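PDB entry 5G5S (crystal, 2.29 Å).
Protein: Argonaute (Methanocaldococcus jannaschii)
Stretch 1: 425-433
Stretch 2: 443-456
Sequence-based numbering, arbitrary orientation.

Stretch 1, residues 425-433: DEICFALII
Stretch 2 443-456: YYEILKKQLFDLKI

A helix packed on a strand, then turned back to run beside it, is a recurring device of alpha/beta folds, and this Argonaute offers a compact example. Strand 428-433 is extended, with phi between about -97° and -139° and psi between about 110° and 167°. Helix 443-452 (phi near -65°, psi near -40°) runs antiparallel to it, at 169°, with axes 10.3 Å apart at closest approach.

Along the helix, Tyr444 (chi1 m) comes first, its CD1 lying 4.1 Å from Ile432 CG2, an oblique approach to the ring. One turn later Leu447, in the t/p rotamer, sets CD2 3.8 Å from Ile432 CD1. The CA-to-CB bond of Lys448 points sideways, and its aliphatic stem lies against the strand, CG 3.8 Å from Ile432 CD1, while its NZ makes a salt bridge, 3.4 Å long, with Glu445 OE2. Leu451, off-rotamer at chi1 -127° and chi2 34°, brings CD2 to 3.9 Å from Ile432 CD1 and 3.8 Å from Ala430 CB. Ile432 (m/t) thus presents a branched hydrocarbon to four helical residues, whereas the small Ala430 offers only its CB, which meets Leu451 and, beyond the turn, Ile456. Both point toward the helix; Phe429, Leu431 and Ile433 point away.

A type I turn from Phe452 to Lys455 reverses the chain, Lys455 N donating to Phe452 O at 2.9 Å. Lys455 adopts a left-handed conformation (66/23), and its carbonyl accepts a weak hydrogen bond from the strand, Cys428 N to Lys455 O at 3.3 Å. Ile456 (-103/109; chi1 -33°, between wells, chi2 m) is then extended and forms a parallel bridge with Cys428 (chi1 m), their CA atoms 4.7 Å apart. Both side chains share one sheet face: Ile456 CD1 lies 3.6 Å from Cys428 CB, and Ile456 CG2 3.7 Å from Ala430 CB. In all, 492 Å² is buried, counting both sides; the side chains meet through carbon atoms, and the single hydrogen bond is between backbones.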

# COMPACT_ATOMS: atom_id res chain seq x y z
N ASP A 425 -25.14 22.33 -1.25
CA ASP A 425 -25.08 21.91 0.16
C ASP A 425 -25.66 20.49 0.34
O ASP A 425 -26.12 20.12 1.43
CB ASP A 425 -25.71 22.95 1.11
N GLU A 426 -25.62 19.68 -0.74
CA GLU A 426 -26.13 18.32 -0.85
C GLU A 426 -25.19 17.46 -1.71
O GLU A 426 -24.33 18.00 -2.41
CB GLU A 426 -27.54 18.34 -1.45
N ILE A 427 -25.34 16.12 -1.65
CA ILE A 427 -24.53 15.16 -2.41
C ILE A 427 -24.83 15.24 -3.91
O ILE A 427 -25.97 15.03 -4.34
CB ILE A 427 -24.60 13.71 -1.83
CG1 ILE A 427 -23.92 13.61 -0.43
CG2 ILE A 427 -24.05 12.65 -2.80
CD1 ILE A 427 -22.37 13.94 -0.37
N CYS A 428 -23.79 15.54 -4.69
CA CYS A 428 -23.86 15.64 -6.14
C CYS A 428 -22.85 14.69 -6.77
O CYS A 428 -21.98 14.16 -6.07
CB CYS A 428 -23.63 17.07 -6.60
SG CYS A 428 -24.93 18.23 -6.11
N PHE A 429 -22.97 14.47 -8.08
CA PHE A 429 -22.04 13.62 -8.80
C PHE A 429 -21.45 14.34 -10.01
O PHE A 429 -22.09 15.25 -10.54
CB PHE A 429 -22.66 12.26 -9.19
CG PHE A 429 -21.62 11.28 -9.70
CD1 PHE A 429 -20.74 10.66 -8.82
CD2 PHE A 429 -21.47 11.06 -11.06
CE1 PHE A 429 -19.74 9.81 -9.30
CE2 PHE A 429 -20.46 10.21 -11.54
CZ PHE A 429 -19.61 9.59 -10.65
N ALA A 430 -20.23 13.97 -10.41
CA ALA A 430 -19.59 14.55 -11.59
C ALA A 430 -18.87 13.47 -12.37
O ALA A 430 -18.04 12.76 -11.81
CB ALA A 430 -18.64 15.67 -11.21
N LEU A 431 -19.22 13.31 -13.65
CA LEU A 431 -18.57 12.34 -14.52
C LEU A 431 -17.57 13.12 -15.37
O LEU A 431 -17.96 14.00 -16.14
CB LEU A 431 -19.60 11.59 -15.38
CG LEU A 431 -19.07 10.52 -16.34
CD1 LEU A 431 -18.60 9.28 -15.58
CD2 LEU A 431 -20.13 10.15 -17.37
N ILE A 432 -16.28 12.87 -15.15
CA ILE A 432 -15.19 13.55 -15.84
C ILE A 432 -14.70 12.70 -17.03
O ILE A 432 -14.26 11.57 -16.84
CB ILE A 432 -14.04 13.92 -14.84
CG1 ILE A 432 -14.53 14.83 -13.70
CG2 ILE A 432 -12.84 14.54 -15.57
CD1 ILE A 432 -13.72 14.64 -12.37
N ILE A 433 -14.82 13.27 -18.24
CA ILE A 433 -14.36 12.65 -19.49
C ILE A 433 -13.05 13.36 -19.88
O ILE A 433 -13.06 14.55 -20.23
CB ILE A 433 -15.43 12.70 -20.62
CG1 ILE A 433 -16.89 12.47 -20.12
CG2 ILE A 433 -15.04 11.82 -21.83
CD1 ILE A 433 -17.24 11.07 -19.59
N TYR A 443 -3.80 16.35 -12.86
CA TYR A 443 -4.71 17.49 -12.88
C TYR A 443 -6.16 17.01 -12.79
O TYR A 443 -6.99 17.69 -12.20
CB TYR A 443 -4.50 18.37 -14.13
CG TYR A 443 -3.30 19.28 -14.08
CD1 TYR A 443 -3.21 20.30 -13.14
CD2 TYR A 443 -2.28 19.19 -15.03
CE1 TYR A 443 -2.12 21.17 -13.10
CE2 TYR A 443 -1.19 20.05 -15.01
CZ TYR A 443 -1.11 21.05 -14.04
OH TYR A 443 -0.03 21.90 -14.02
N TYR A 444 -6.45 15.80 -13.31
CA TYR A 444 -7.77 15.16 -13.21
C TYR A 444 -8.06 14.77 -11.77
O TYR A 444 -9.20 14.88 -11.32
CB TYR A 444 -7.89 13.94 -14.14
CG TYR A 444 -7.89 14.27 -15.62
CD1 TYR A 444 -8.81 15.18 -16.16
CD2 TYR A 444 -7.03 13.62 -16.50
CE1 TYR A 444 -8.82 15.47 -17.52
CE2 TYR A 444 -7.06 13.88 -17.87
CZ TYR A 444 -7.94 14.82 -18.37
OH TYR A 444 -7.97 15.09 -19.72
N GLU A 445 -7.01 14.35 -11.03
CA GLU A 445 -7.08 14.00 -9.60
C GLU A 445 -7.26 15.29 -8.77
O GLU A 445 -7.96 15.27 -7.76
CB GLU A 445 -5.83 13.22 -9.16
CG GLU A 445 -5.68 11.82 -9.76
CD GLU A 445 -6.79 10.84 -9.41
OE1 GLU A 445 -7.20 10.78 -8.23
OE2 GLU A 445 -7.25 10.13 -10.34
N ILE A 446 -6.63 16.40 -9.23
CA ILE A 446 -6.77 17.74 -8.62
C ILE A 446 -8.23 18.17 -8.74
O ILE A 446 -8.79 18.65 -7.76
CB ILE A 446 -5.76 18.78 -9.22
CG1 ILE A 446 -4.31 18.49 -8.78
CG2 ILE A 446 -6.15 20.24 -8.92
CD1 ILE A 446 -4.12 18.31 -7.26
N LEU A 447 -8.84 17.93 -9.92
CA LEU A 447 -10.24 18.24 -10.20
C LEU A 447 -11.18 17.48 -9.26
O LEU A 447 -12.05 18.11 -8.68
CB LEU A 447 -10.60 18.01 -11.68
CG LEU A 447 -11.99 18.52 -12.14
CD1 LEU A 447 -12.07 20.04 -12.08
CD2 LEU A 447 -12.34 18.04 -13.53
N LYS A 448 -10.97 16.17 -9.07
CA LYS A 448 -11.79 15.34 -8.18
C LYS A 448 -11.79 15.82 -6.72
O LYS A 448 -12.85 15.92 -6.09
CB LYS A 448 -11.36 13.88 -8.24
CG LYS A 448 -11.68 13.22 -9.56
CD LYS A 448 -11.72 11.69 -9.43
CE LYS A 448 -10.37 11.05 -9.22
NZ LYS A 448 -10.47 9.57 -9.29
N LYS A 449 -10.58 16.09 -6.21
CA LYS A 449 -10.32 16.55 -4.85
C LYS A 449 -11.05 17.87 -4.56
O LYS A 449 -11.82 17.93 -3.60
CB LYS A 449 -8.80 16.67 -4.64
CG LYS A 449 -8.37 17.08 -3.24
CD LYS A 449 -6.86 17.08 -3.14
CE LYS A 449 -6.20 18.37 -3.56
NZ LYS A 449 -4.74 18.18 -3.81
N GLN A 450 -10.82 18.89 -5.40
CA GLN A 450 -11.43 20.23 -5.31
C GLN A 450 -12.94 20.21 -5.51
O GLN A 450 -13.64 21.08 -4.98
CB GLN A 450 -10.76 21.20 -6.30
CG GLN A 450 -9.34 21.60 -5.91
CD GLN A 450 -8.84 22.83 -6.64
OE1 GLN A 450 -9.15 23.07 -7.81
NE2 GLN A 450 -8.03 23.63 -5.96
N LEU A 451 -13.44 19.24 -6.30
CA LEU A 451 -14.85 19.00 -6.58
C LEU A 451 -15.51 18.49 -5.29
O LEU A 451 -16.60 18.94 -4.96
CB LEU A 451 -14.98 17.93 -7.68
CG LEU A 451 -15.82 18.21 -8.94
CD1 LEU A 451 -15.76 19.66 -9.37
CD2 LEU A 451 -15.37 17.32 -10.07
N PHE A 452 -14.83 17.58 -4.55
CA PHE A 452 -15.33 17.03 -3.29
C PHE A 452 -15.43 18.07 -2.15
O PHE A 452 -16.29 17.94 -1.28
CB PHE A 452 -14.57 15.77 -2.86
CG PHE A 452 -15.17 15.14 -1.62
CD1 PHE A 452 -16.36 14.42 -1.70
CD2 PHE A 452 -14.62 15.37 -0.36
CE1 PHE A 452 -16.95 13.91 -0.55
CE2 PHE A 452 -15.24 14.90 0.79
CZ PHE A 452 -16.39 14.16 0.69
N ASP A 453 -14.56 19.10 -2.17
CA ASP A 453 -14.57 20.20 -1.21
C ASP A 453 -15.89 20.99 -1.32
O ASP A 453 -16.30 21.64 -0.36
CB ASP A 453 -13.38 21.14 -1.45
CG ASP A 453 -12.10 20.77 -0.73
OD1 ASP A 453 -12.14 19.88 0.16
OD2 ASP A 453 -11.06 21.41 -1.00
N LEU A 454 -16.54 20.89 -2.50
CA LEU A 454 -17.83 21.48 -2.89
C LEU A 454 -18.97 20.43 -2.75
O LEU A 454 -20.06 20.64 -3.28
CB LEU A 454 -17.72 21.91 -4.38
CG LEU A 454 -17.30 23.34 -4.72
CD1 LEU A 454 -15.82 23.61 -4.41
CD2 LEU A 454 -17.50 23.60 -6.19
N LYS A 455 -18.70 19.29 -2.07
CA LYS A 455 -19.62 18.15 -1.85
C LYS A 455 -20.00 17.38 -3.15
O LYS A 455 -21.04 16.70 -3.18
CB LYS A 455 -20.85 18.55 -1.00
N ILE A 456 -19.16 17.47 -4.19
CA ILE A 456 -19.38 16.79 -5.47
C ILE A 456 -18.49 15.55 -5.56
O ILE A 456 -17.28 15.67 -5.68
CB ILE A 456 -19.18 17.71 -6.73
CG1 ILE A 456 -19.57 19.21 -6.53
CG2 ILE A 456 -19.77 17.10 -8.01
CD1 ILE A 456 -21.04 19.57 -6.30